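Local coordinates for aminopeptidase C (Lactobacillus rhamnosus, PDB 4K7C), which is a cysteine peptidase of the papain-like clan, probably an aminopeptidase that trims residues from the N-termini of peptides, at residues N77-G82 against W255-Y260; F92-N97 against Q246-K251; N97-W102 against D143-L148. All coordinates share one frame; numbering follows the deposited sequence.

Interaction 1: residues N77-G82 against W255-Y260; sequences NTMRHG and WNLDDY
Met-79, a selenomethionine introduced with the derivative, lies over one face of the six-membered ring of Trp-255. Its CG does the touching: it sits 3.9 Å from the centroid of that Trp-255 ring and 29° off the ring normal, a CH-pi contact. With CG anti to the carbonyl carbon (chi1 -73°) and the chain extended beyond it, the side chain runs on past the indole. The Met-79 SE is 5.2 Å from the same Trp-255 centroid, an oblique Met-aromatic contact, and the terminal CE reaches Leu-257 CD2 at 4.4 Å. On the opposite face of the indole, Tyr-260 OH stands 3.3 Å above the Trp-255 plane, offset toward the rim. Thr-78 meets the edge instead: its OG1 is 3.5 Å from Trp-255 CH2, while its hydrogen bond goes to Ala-75 O one helical turn back. With an alanine here in place of Trp-255, the Met-79 chain would probably lose the surface it lies on, and a gap would open between it and Tyr-260 OH. Beyond the indole the chain bends through an Asx turn, Asp-258 N to Asn-256 OD1 at 3.0 Å, and a short 3-10 segment. Leu-257, in that 3-10 segment, also packs on Ile-149 of helix 142-152. In papain-like peptidases the long central helix, to which helix 70-87 probably corresponds, bears the nucleophilic cysteine at its N-terminal end; here a loop leading into strand 260-264 packs farther along it, in keeping with that fold.

Interaction 2: residues F92-N97 against Q246-K251; sequences FELSQN and QTFFKK
Phe-92 and Leu-94 sit on a non-helical run that meets Phe-248 of a helix, and the nearest CA atoms, those of Leu-94 and Phe-249, stay 10.2 Å apart, so side chains alone bridge the gap. Ser-95 then serves as N-cap of helix 96-117, its OG hydrogen-bonded to Tyr-98 N, within what is probably the helical half of the papain-like fold. Segment 246-251 is helical throughout and widens into a pi-type turn at 249-251. Phe-248 carries the contact from that side: with CG anti to the backbone N (chi1 180°), its ring end, CZ and CE2, butts against Phe-92 and Leu-94, which sit side by side. Phe-92 comes from the opposite direction and the rings meet obliquely, Phe-92 CZ to Phe-248 CZ at 4.1 Å. Leu-94 touches the edge of the Phe-248 ring, close to its plane, with Leu-94 CD2 3.6 Å from Phe-248 CE2. Behind these groups Phe-92 packs on Ile-83 and Leu-94 on Met-79, both of helix 70-87, while Phe-248 stacks with Tyr-252. Beside the contact, Gln-96 NE2 holds Glu-93 OE2 on its anti side at 3.0 Å, with an N-H...O angle of 164°.

Interaction 3: residues N97-W102 against D143-L148; sequences NYTFFW and DMLSAL
The shortest hydrogen bond within the two segments, 2.8 Å from Phe-101 N to Asn-97 O, belongs to the helical turn that presents Thr-99 to Leu-145 and Leu-148. No hydrogen bond joins the two segments; the contact is apolar packing between helices whose axes come within 10.4 Å and cross at 94°, almost a right angle. Leu-148 is the main intruder. Its CG is anti to the carbonyl carbon (chi1 -66°), and its two methyls part company: CD1 rests 3.9 Å from Thr-99 O, while CD2 reaches Trp-102 C at 3.7 Å. The same CD2 lies 3.9 Å from Trp-102 CB, so the leucine sits against two residues one turn apart and touches mostly backbone there. One turn earlier on helix 142-152, Leu-145 crosses Thr-99 obliquely, its CD2 meeting Thr-99 CG2 at 3.9 Å. The hydroxyl of Thr-99 is occupied on its own helix, hydrogen-bonded to Gln-96 O, while the methyl CG2, anti to the carbonyl carbon, makes the contact with Leu-145. Helix 70-87 packs against this pair too, with Met-72 and Leu-76 on Thr-99 and Ala-75 on Leu-145.

Beyond CB the indole of Trp-102 leads away from Leu-148 into an aromatic group. Phe-101 CD2 lies 3.8 Å above the middle of the Trp-102 ring, NE1 of the indole stands over the rim of the Tyr-98 ring, and Tyr-152 stacks on Trp-102. Leu-10 of a second subunit also packs on Trp-102, so this residue takes part in the assembly as well as the interior. This right-angled packing, set against helix 70-87, probably the central helix, is likely to belong to the helical domain of the papain-like fold.

In the fold
All three contacts involve helix 70-87, probably the papain-like helix whose N-terminal end bears the nucleophile: interaction 1 contains part of it, and residues of the others pack on it. Interactions 1 and 2 (centres about 11 Å apart) touch: Arg-80 NH1 probably donates to Phe-92 O at 2.9 Å, and Met-79 CB packs on Leu-94 CD1 at 3.8 Å. Interactions 1 and 3, about 14 Å apart between centres, meet where Leu-257 CD1 lies 3.8 Å from Ser-146 O. Interactions 2 and 3 share Asn-97, their centres about 11 Å apart. Glycerol molecules, probably from crystallisation, lie near each: about 3 Å from Trp-255, 3 Å from Trp-102 and 4 Å from Phe-92 (nearest side-chain atoms).

Interaction 1: residues N77-G82 against W255-Y260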
loop_
_atom_site.group_PDB
_atom_site.type_symbol
_atom_site.label_atom_id
_atom_site.label_comp_id
_atom_site.label_asym_id
_atom_site.label_seq_id
_atom_site.Cartn_x
_atom_site.Cartn_y
_atom_site.Cartn_z
ATOM N N ASN A 77 3.986 -26.992 -19.732
ATOM C CA ASN A 77 5.336 -26.741 -19.311
ATOM C C ASN A 77 6.293 -27.766 -19.919
ATOM O O ASN A 77 7.333 -27.410 -20.459
ATOM C CB ASN A 77 5.492 -26.766 -17.770
ATOM C CG ASN A 77 5.038 -25.464 -17.105
ATOM O OD1 ASN A 77 4.990 -24.401 -17.730
ATOM N ND2 ASN A 77 4.732 -25.549 -15.767
ATOM N N THR A 78 5.924 -29.014 -19.866
ATOM C CA THR A 78 6.767 -30.114 -20.412
ATOM C C THR A 78 7.010 -29.859 -21.912
ATOM O O THR A 78 8.146 -29.918 -22.360
ATOM C CB THR A 78 6.268 -31.545 -20.179
ATOM O OG1 THR A 78 5.016 -31.830 -20.794
ATOM C CG2 THR A 78 6.175 -31.818 -18.612
HETATM N N MSE A 79 5.974 -29.436 -22.599
HETATM C CA MSE A 79 6.060 -29.215 -24.095
HETATM C C MSE A 79 6.874 -27.990 -24.395
HETATM O O MSE A 79 7.764 -28.015 -25.223
HETATM C CB MSE A 79 4.607 -29.050 -24.552
HETATM C CG MSE A 79 3.886 -30.346 -24.538
HETATM SE SE MSE A 79 2.030 -30.111 -25.068
HETATM C CE MSE A 79 1.578 -31.870 -24.475
ATOM N N ARG A 80 6.625 -26.896 -23.667
ATOM C CA ARG A 80 7.306 -25.620 -23.962
ATOM C C ARG A 80 8.770 -25.669 -23.595
ATOM O O ARG A 80 9.554 -24.931 -24.199
ATOM C CB ARG A 80 6.648 -24.430 -23.257
ATOM C CG ARG A 80 7.057 -24.249 -21.788
ATOM C CD ARG A 80 6.005 -23.376 -21.128
ATOM N NE ARG A 80 6.262 -23.133 -19.707
ATOM C CZ ARG A 80 6.935 -22.103 -19.221
ATOM N NH1 ARG A 80 7.346 -21.121 -20.021
ATOM N NH2 ARG A 80 7.094 -22.010 -17.899
ATOM N N HIS A 81 9.162 -26.495 -22.629
ATOM C CA HIS A 81 10.639 -26.604 -22.375
ATOM C C HIS A 81 11.351 -27.301 -23.597
ATOM O O HIS A 81 12.473 -26.962 -23.943
ATOM C CB HIS A 81 10.962 -27.265 -21.033
ATOM C CG HIS A 81 10.364 -26.569 -19.847
ATOM N ND1 HIS A 81 10.327 -25.194 -19.724
ATOM C CD2 HIS A 81 9.764 -27.060 -18.740
ATOM C CE1 HIS A 81 9.728 -24.877 -18.577
ATOM N NE2 HIS A 81 9.344 -25.988 -17.988
ATOM N N GLY A 82 10.662 -28.259 -24.223
ATOM C CA GLY A 82 11.102 -28.839 -25.483
ATOM C C GLY A 82 11.284 -27.794 -26.577
ATOM O O GLY A 82 12.348 -27.696 -27.190
ATOM N N TRP A 255 5.551 -34.464 -30.700
ATOM C CA TRP A 255 5.373 -35.698 -29.961
ATOM C C TRP A 255 4.285 -36.583 -30.545
ATOM O O TRP A 255 3.404 -36.106 -31.218
ATOM C CB TRP A 255 4.994 -35.375 -28.511
ATOM C CG TRP A 255 5.957 -34.602 -27.777
ATOM C CD1 TRP A 255 7.150 -34.174 -28.188
ATOM C CD2 TRP A 255 5.809 -34.135 -26.415
ATOM N NE1 TRP A 255 7.788 -33.480 -27.188
ATOM C CE2 TRP A 255 6.965 -33.435 -26.092
ATOM C CE3 TRP A 255 4.811 -34.265 -25.468
ATOM C CZ2 TRP A 255 7.161 -32.823 -24.824
ATOM C CZ3 TRP A 255 5.001 -33.664 -24.199
ATOM C CH2 TRP A 255 6.185 -32.976 -23.907
ATOM N N ASN A 256 4.462 -37.886 -30.321
ATOM C CA ASN A 256 3.424 -38.857 -30.489
ATOM C C ASN A 256 2.940 -39.108 -29.089
ATOM O O ASN A 256 3.658 -39.728 -28.261
ATOM C CB ASN A 256 3.947 -40.119 -31.151
ATOM C CG ASN A 256 2.896 -41.170 -31.250
ATOM O OD1 ASN A 256 1.745 -40.999 -30.841
ATOM N ND2 ASN A 256 3.279 -42.293 -31.798
ATOM N N LEU A 257 1.705 -38.663 -28.883
ATOM C CA LEU A 257 1.071 -38.644 -27.582
ATOM C C LEU A 257 0.789 -40.058 -27.096
ATOM O O LEU A 257 0.699 -40.291 -25.878
ATOM C CB LEU A 257 -0.147 -37.739 -27.551
ATOM C CG LEU A 257 0.264 -36.251 -27.639
ATOM C CD1 LEU A 257 -0.976 -35.412 -27.856
ATOM C CD2 LEU A 257 1.089 -35.716 -26.475
ATOM N N ASP A 258 0.808 -41.024 -28.007
ATOM C CA ASP A 258 0.818 -42.392 -27.562
ATOM C C ASP A 258 2.015 -42.885 -26.779
ATOM O O ASP A 258 1.927 -43.999 -26.214
ATOM C CB ASP A 258 0.690 -43.367 -28.794
ATOM C CG ASP A 258 -0.716 -43.607 -29.197
ATOM O OD1 ASP A 258 -1.604 -43.734 -28.319
ATOM O OD2 ASP A 258 -0.944 -43.718 -30.441
ATOM N N ASP A 259 3.145 -42.179 -26.873
ATOM C CA ASP A 259 4.384 -42.605 -26.331
ATOM C C ASP A 259 4.358 -42.480 -24.788
ATOM O O ASP A 259 5.327 -42.903 -24.210
ATOM C CB ASP A 259 5.527 -41.698 -26.809
ATOM C CG ASP A 259 5.922 -41.933 -28.270
ATOM O OD1 ASP A 259 5.390 -42.870 -28.843
ATOM O OD2 ASP A 259 6.795 -41.163 -28.746
ATOM N N TYR A 260 3.276 -41.932 -24.185
ATOM C CA TYR A 260 3.294 -41.507 -22.709
ATOM C C TYR A 260 2.358 -42.345 -21.905
ATOM O O TYR A 260 1.254 -42.597 -22.325
ATOM C CB TYR A 260 2.993 -39.977 -22.523
ATOM C CG TYR A 260 4.006 -39.173 -23.319
ATOM C CD1 TYR A 260 5.292 -39.039 -22.895
ATOM C CD2 TYR A 260 3.690 -38.677 -24.575
ATOM C CE1 TYR A 260 6.249 -38.389 -23.660
ATOM C CE2 TYR A 260 4.649 -38.012 -25.362
ATOM C CZ TYR A 260 5.902 -37.891 -24.904
ATOM O OH TYR A 260 6.840 -37.287 -25.648
#

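Interaction 2: residues F92-N97 against Q246-K251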
loop_
_atom_site.group_PDB
_atom_site.type_symbol
_atom_site.label_atom_id
_atom_site.label_comp_id
_atom_site.label_asym_id
_atom_site.label_seq_id
_atom_site.Cartn_x
_atom_site.Cartn_y
_atom_site.Cartn_z
ATOM N N PHE A 92 9.664 -19.229 -23.586
ATOM C CA PHE A 92 8.501 -19.297 -24.481
ATOM C C PHE A 92 7.305 -19.939 -23.745
ATOM O O PHE A 92 7.493 -20.865 -22.916
ATOM C CB PHE A 92 8.816 -20.161 -25.676
ATOM C CG PHE A 92 7.631 -20.295 -26.608
ATOM C CD1 PHE A 92 7.221 -19.238 -27.406
ATOM C CD2 PHE A 92 6.922 -21.483 -26.645
ATOM C CE1 PHE A 92 6.126 -19.371 -28.283
ATOM C CE2 PHE A 92 5.842 -21.606 -27.528
ATOM C CZ PHE A 92 5.420 -20.546 -28.290
ATOM N N GLU A 93 6.101 -19.395 -23.941
ATOM C CA GLU A 93 4.910 -20.007 -23.344
ATOM C C GLU A 93 3.832 -20.367 -24.397
ATOM O O GLU A 93 3.637 -19.641 -25.343
ATOM C CB GLU A 93 4.207 -19.095 -22.325
ATOM C CG GLU A 93 4.551 -19.154 -20.878
ATOM C CD GLU A 93 3.640 -18.218 -20.042
ATOM O OE1 GLU A 93 3.808 -17.001 -20.213
ATOM O OE2 GLU A 93 2.676 -18.681 -19.346
ATOM N N LEU A 94 3.184 -21.510 -24.166
ATOM C CA LEU A 94 1.997 -21.905 -24.913
ATOM C C LEU A 94 0.762 -21.365 -24.242
ATOM O O LEU A 94 0.782 -21.138 -22.981
ATOM C CB LEU A 94 1.939 -23.429 -25.001
ATOM C CG LEU A 94 3.118 -24.086 -25.738
ATOM C CD1 LEU A 94 3.363 -25.595 -25.414
ATOM C CD2 LEU A 94 2.988 -23.840 -27.250
ATOM N N SER A 95 -0.325 -21.247 -25.008
ATOM C CA SER A 95 -1.571 -20.721 -24.492
ATOM C C SER A 95 -2.301 -21.725 -23.593
ATOM O O SER A 95 -2.888 -22.681 -24.058
ATOM C CB SER A 95 -2.492 -20.328 -25.625
ATOM O OG SER A 95 -3.701 -19.848 -25.225
ATOM N N GLN A 96 -2.333 -21.416 -22.301
ATOM C CA GLN A 96 -3.217 -22.200 -21.402
ATOM C C GLN A 96 -4.696 -21.893 -21.536
ATOM O O GLN A 96 -5.484 -22.691 -21.129
ATOM C CB GLN A 96 -2.749 -22.013 -19.948
ATOM C CG GLN A 96 -1.260 -22.164 -19.791
ATOM C CD GLN A 96 -0.494 -20.902 -19.871
ATOM O OE1 GLN A 96 -0.996 -19.843 -20.287
ATOM N NE2 GLN A 96 0.834 -21.011 -19.572
ATOM N N ASN A 97 -5.068 -20.736 -22.095
ATOM C CA ASN A 97 -6.425 -20.391 -22.337
ATOM C C ASN A 97 -6.977 -21.301 -23.492
ATOM O O ASN A 97 -8.112 -21.714 -23.406
ATOM C CB ASN A 97 -6.580 -18.965 -22.668
ATOM C CG ASN A 97 -8.020 -18.518 -22.644
ATOM O OD1 ASN A 97 -8.894 -19.169 -22.025
ATOM N ND2 ASN A 97 -8.281 -17.390 -23.226
ATOM N N GLN A 246 -2.918 -27.301 -35.081
ATOM C CA GLN A 246 -2.388 -28.642 -35.327
ATOM C C GLN A 246 -1.065 -28.696 -36.050
ATOM O O GLN A 246 -0.210 -29.430 -35.614
ATOM C CB GLN A 246 -3.466 -29.546 -35.922
ATOM C CG GLN A 246 -4.685 -29.557 -34.992
ATOM C CD GLN A 246 -5.688 -30.607 -35.338
ATOM O OE1 GLN A 246 -6.730 -30.339 -35.966
ATOM N NE2 GLN A 246 -5.364 -31.838 -34.983
ATOM N N THR A 247 -0.842 -27.874 -37.090
ATOM C CA THR A 247 0.489 -27.831 -37.666
ATOM C C THR A 247 1.580 -27.231 -36.734
ATOM O O THR A 247 2.707 -27.640 -36.733
ATOM C CB THR A 247 0.522 -27.171 -39.074
ATOM O OG1 THR A 247 0.069 -25.837 -38.985
ATOM C CG2 THR A 247 -0.358 -27.952 -39.990
ATOM N N PHE A 248 1.195 -26.245 -35.940
ATOM C CA PHE A 248 2.088 -25.697 -34.904
ATOM C C PHE A 248 2.490 -26.817 -33.944
ATOM O O PHE A 248 3.673 -27.032 -33.686
ATOM C CB PHE A 248 1.383 -24.545 -34.172
ATOM C CG PHE A 248 2.231 -23.958 -33.109
ATOM C CD1 PHE A 248 3.212 -23.029 -33.428
ATOM C CD2 PHE A 248 2.189 -24.478 -31.802
ATOM C CE1 PHE A 248 4.080 -22.557 -32.440
ATOM C CE2 PHE A 248 3.076 -23.995 -30.849
ATOM C CZ PHE A 248 4.019 -23.039 -31.173
ATOM N N PHE A 249 1.529 -27.559 -33.424
ATOM C CA PHE A 249 1.887 -28.666 -32.567
ATOM C C PHE A 249 2.860 -29.632 -33.243
ATOM O O PHE A 249 3.895 -30.014 -32.660
ATOM C CB PHE A 249 0.692 -29.420 -32.026
ATOM C CG PHE A 249 1.086 -30.566 -31.095
ATOM C CD1 PHE A 249 1.398 -30.328 -29.770
ATOM C CD2 PHE A 249 1.207 -31.881 -31.592
ATOM C CE1 PHE A 249 1.849 -31.359 -28.969
ATOM C CE2 PHE A 249 1.579 -32.933 -30.762
ATOM C CZ PHE A 249 1.932 -32.675 -29.479
ATOM N N LYS A 250 2.502 -30.082 -34.444
ATOM C CA LYS A 250 3.325 -31.063 -35.165
ATOM C C LYS A 250 4.750 -30.550 -35.399
ATOM O O LYS A 250 5.687 -31.281 -35.240
ATOM C CB LYS A 250 2.612 -31.497 -36.472
ATOM C CG LYS A 250 1.291 -32.255 -36.234
ATOM C CD LYS A 250 0.592 -32.700 -37.545
ATOM C CE LYS A 250 -0.099 -34.053 -37.371
ATOM N NZ LYS A 250 -1.472 -33.766 -36.945
ATOM N N LYS A 251 4.922 -29.269 -35.726
ATOM C CA LYS A 251 6.241 -28.716 -36.056
ATOM C C LYS A 251 7.103 -28.330 -34.865
ATOM O O LYS A 251 8.293 -28.683 -34.837
ATOM C CB LYS A 251 6.097 -27.540 -37.013
ATOM C CG LYS A 251 7.389 -26.836 -37.376
ATOM C CD LYS A 251 7.219 -25.872 -38.528
ATOM C CE LYS A 251 8.474 -25.024 -38.756
ATOM N NZ LYS A 251 8.197 -24.038 -39.840
#

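Interaction 3: residues N97-W102 against D143-L148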
loop_
_atom_site.group_PDB
_atom_site.type_symbol
_atom_site.label_atom_id
_atom_site.label_comp_id
_atom_site.label_asym_id
_atom_site.label_seq_id
_atom_site.Cartn_x
_atom_site.Cartn_y
_atom_site.Cartn_z
ATOM N N ASN A 97 -5.068 -20.736 -22.095
ATOM C CA ASN A 97 -6.425 -20.391 -22.337
ATOM C C ASN A 97 -6.977 -21.301 -23.492
ATOM O O ASN A 97 -8.112 -21.714 -23.406
ATOM C CB ASN A 97 -6.580 -18.965 -22.668
ATOM C CG ASN A 97 -8.020 -18.518 -22.644
ATOM O OD1 ASN A 97 -8.894 -19.169 -22.025
ATOM N ND2 ASN A 97 -8.281 -17.390 -23.226
ATOM N N TYR A 98 -6.149 -21.584 -24.486
ATOM C CA TYR A 98 -6.516 -22.440 -25.629
ATOM C C TYR A 98 -7.019 -23.791 -25.136
ATOM O O TYR A 98 -8.124 -24.192 -25.499
ATOM C CB TYR A 98 -5.364 -22.545 -26.665
ATOM C CG TYR A 98 -5.776 -23.228 -27.958
ATOM C CD1 TYR A 98 -6.486 -22.569 -28.968
ATOM C CD2 TYR A 98 -5.494 -24.561 -28.132
ATOM C CE1 TYR A 98 -6.853 -23.236 -30.144
ATOM C CE2 TYR A 98 -5.921 -25.244 -29.282
ATOM C CZ TYR A 98 -6.534 -24.555 -30.281
ATOM O OH TYR A 98 -6.906 -25.245 -31.479
ATOM N N THR A 99 -6.240 -24.449 -24.259
ATOM C CA THR A 99 -6.637 -25.743 -23.724
ATOM C C THR A 99 -7.811 -25.590 -22.816
ATOM O O THR A 99 -8.683 -26.456 -22.773
ATOM C CB THR A 99 -5.481 -26.453 -22.971
ATOM O OG1 THR A 99 -4.763 -25.473 -22.169
ATOM C CG2 THR A 99 -4.525 -27.070 -23.927
ATOM N N PHE A 100 -7.952 -24.410 -22.174
ATOM C CA PHE A 100 -9.033 -24.194 -21.207
ATOM C C PHE A 100 -10.359 -24.102 -21.958
ATOM O O PHE A 100 -11.435 -24.654 -21.554
ATOM C CB PHE A 100 -8.796 -22.899 -20.441
ATOM C CG PHE A 100 -9.610 -22.737 -19.156
ATOM C CD1 PHE A 100 -9.753 -23.752 -18.223
ATOM C CD2 PHE A 100 -10.143 -21.483 -18.827
ATOM C CE1 PHE A 100 -10.403 -23.549 -17.047
ATOM C CE2 PHE A 100 -10.811 -21.252 -17.623
ATOM C CZ PHE A 100 -10.931 -22.290 -16.721
ATOM N N PHE A 101 -10.330 -23.387 -23.058
ATOM C CA PHE A 101 -11.535 -23.279 -23.885
ATOM C C PHE A 101 -12.117 -24.671 -24.299
ATOM O O PHE A 101 -13.264 -24.953 -24.061
ATOM C CB PHE A 101 -11.250 -22.349 -25.117
ATOM C CG PHE A 101 -12.494 -22.119 -26.007
ATOM C CD1 PHE A 101 -13.217 -20.946 -25.998
ATOM C CD2 PHE A 101 -12.935 -23.146 -26.824
ATOM C CE1 PHE A 101 -14.325 -20.794 -26.832
ATOM C CE2 PHE A 101 -14.052 -23.007 -27.616
ATOM C CZ PHE A 101 -14.780 -21.860 -27.581
ATOM N N TRP A 102 -11.279 -25.490 -24.956
ATOM C CA TRP A 102 -11.662 -26.770 -25.517
ATOM C C TRP A 102 -11.982 -27.771 -24.417
ATOM O O TRP A 102 -12.949 -28.520 -24.523
ATOM C CB TRP A 102 -10.586 -27.267 -26.425
ATOM C CG TRP A 102 -10.467 -26.429 -27.661
ATOM C CD1 TRP A 102 -9.362 -25.772 -28.122
ATOM C CD2 TRP A 102 -11.506 -26.171 -28.610
ATOM N NE1 TRP A 102 -9.659 -25.131 -29.306
ATOM C CE2 TRP A 102 -10.961 -25.361 -29.620
ATOM C CE3 TRP A 102 -12.832 -26.550 -28.709
ATOM C CZ2 TRP A 102 -11.727 -24.914 -30.764
ATOM C CZ3 TRP A 102 -13.606 -26.092 -29.800
ATOM C CH2 TRP A 102 -13.060 -25.276 -30.801
ATOM N N ASP A 143 -4.147 -37.687 -19.431
ATOM C CA ASP A 143 -4.728 -38.287 -20.646
ATOM C C ASP A 143 -5.820 -37.391 -21.227
ATOM O O ASP A 143 -6.025 -37.374 -22.442
ATOM C CB ASP A 143 -5.286 -39.668 -20.333
ATOM C CG ASP A 143 -4.207 -40.689 -19.906
ATOM O OD1 ASP A 143 -3.078 -40.706 -20.452
ATOM O OD2 ASP A 143 -4.515 -41.483 -18.964
HETATM N N MSE A 144 -6.506 -36.652 -20.354
HETATM C CA MSE A 144 -7.468 -35.620 -20.804
HETATM C C MSE A 144 -6.808 -34.443 -21.466
HETATM O O MSE A 144 -7.339 -33.867 -22.414
HETATM C CB MSE A 144 -8.274 -35.173 -19.566
HETATM C CG MSE A 144 -9.213 -36.275 -19.112
HETATM SE SE MSE A 144 -9.863 -35.960 -17.266
HETATM C CE MSE A 144 -10.911 -34.320 -17.501
ATOM N N LEU A 145 -5.597 -34.061 -21.054
ATOM C CA LEU A 145 -4.928 -32.972 -21.753
ATOM C C LEU A 145 -4.466 -33.488 -23.127
ATOM O O LEU A 145 -4.610 -32.787 -24.156
ATOM C CB LEU A 145 -3.737 -32.530 -20.911
ATOM C CG LEU A 145 -3.014 -31.224 -21.258
ATOM C CD1 LEU A 145 -2.025 -31.428 -22.396
ATOM C CD2 LEU A 145 -4.055 -30.146 -21.530
ATOM N N SER A 146 -3.868 -34.682 -23.164
ATOM C CA SER A 146 -3.540 -35.290 -24.452
ATOM C C SER A 146 -4.691 -35.350 -25.413
ATOM O O SER A 146 -4.522 -34.997 -26.596
ATOM C CB SER A 146 -2.942 -36.685 -24.280
ATOM O OG SER A 146 -1.694 -36.485 -23.803
ATOM N N ALA A 147 -5.849 -35.782 -24.933
ATOM C CA ALA A 147 -7.018 -35.866 -25.759
ATOM C C ALA A 147 -7.295 -34.525 -26.428
ATOM O O ALA A 147 -7.659 -34.466 -27.617
ATOM C CB ALA A 147 -8.241 -36.285 -24.975
ATOM N N LEU A 148 -7.143 -33.431 -25.652
ATOM C CA LEU A 148 -7.360 -32.113 -26.184
ATOM C C LEU A 148 -6.363 -31.730 -27.232
ATOM O O LEU A 148 -6.765 -31.210 -28.263
ATOM C CB LEU A 148 -7.368 -31.028 -25.062
ATOM C CG LEU A 148 -8.543 -31.173 -24.095
ATOM C CD1 LEU A 148 -8.261 -30.364 -22.836
ATOM C CD2 LEU A 148 -9.837 -30.722 -24.733
#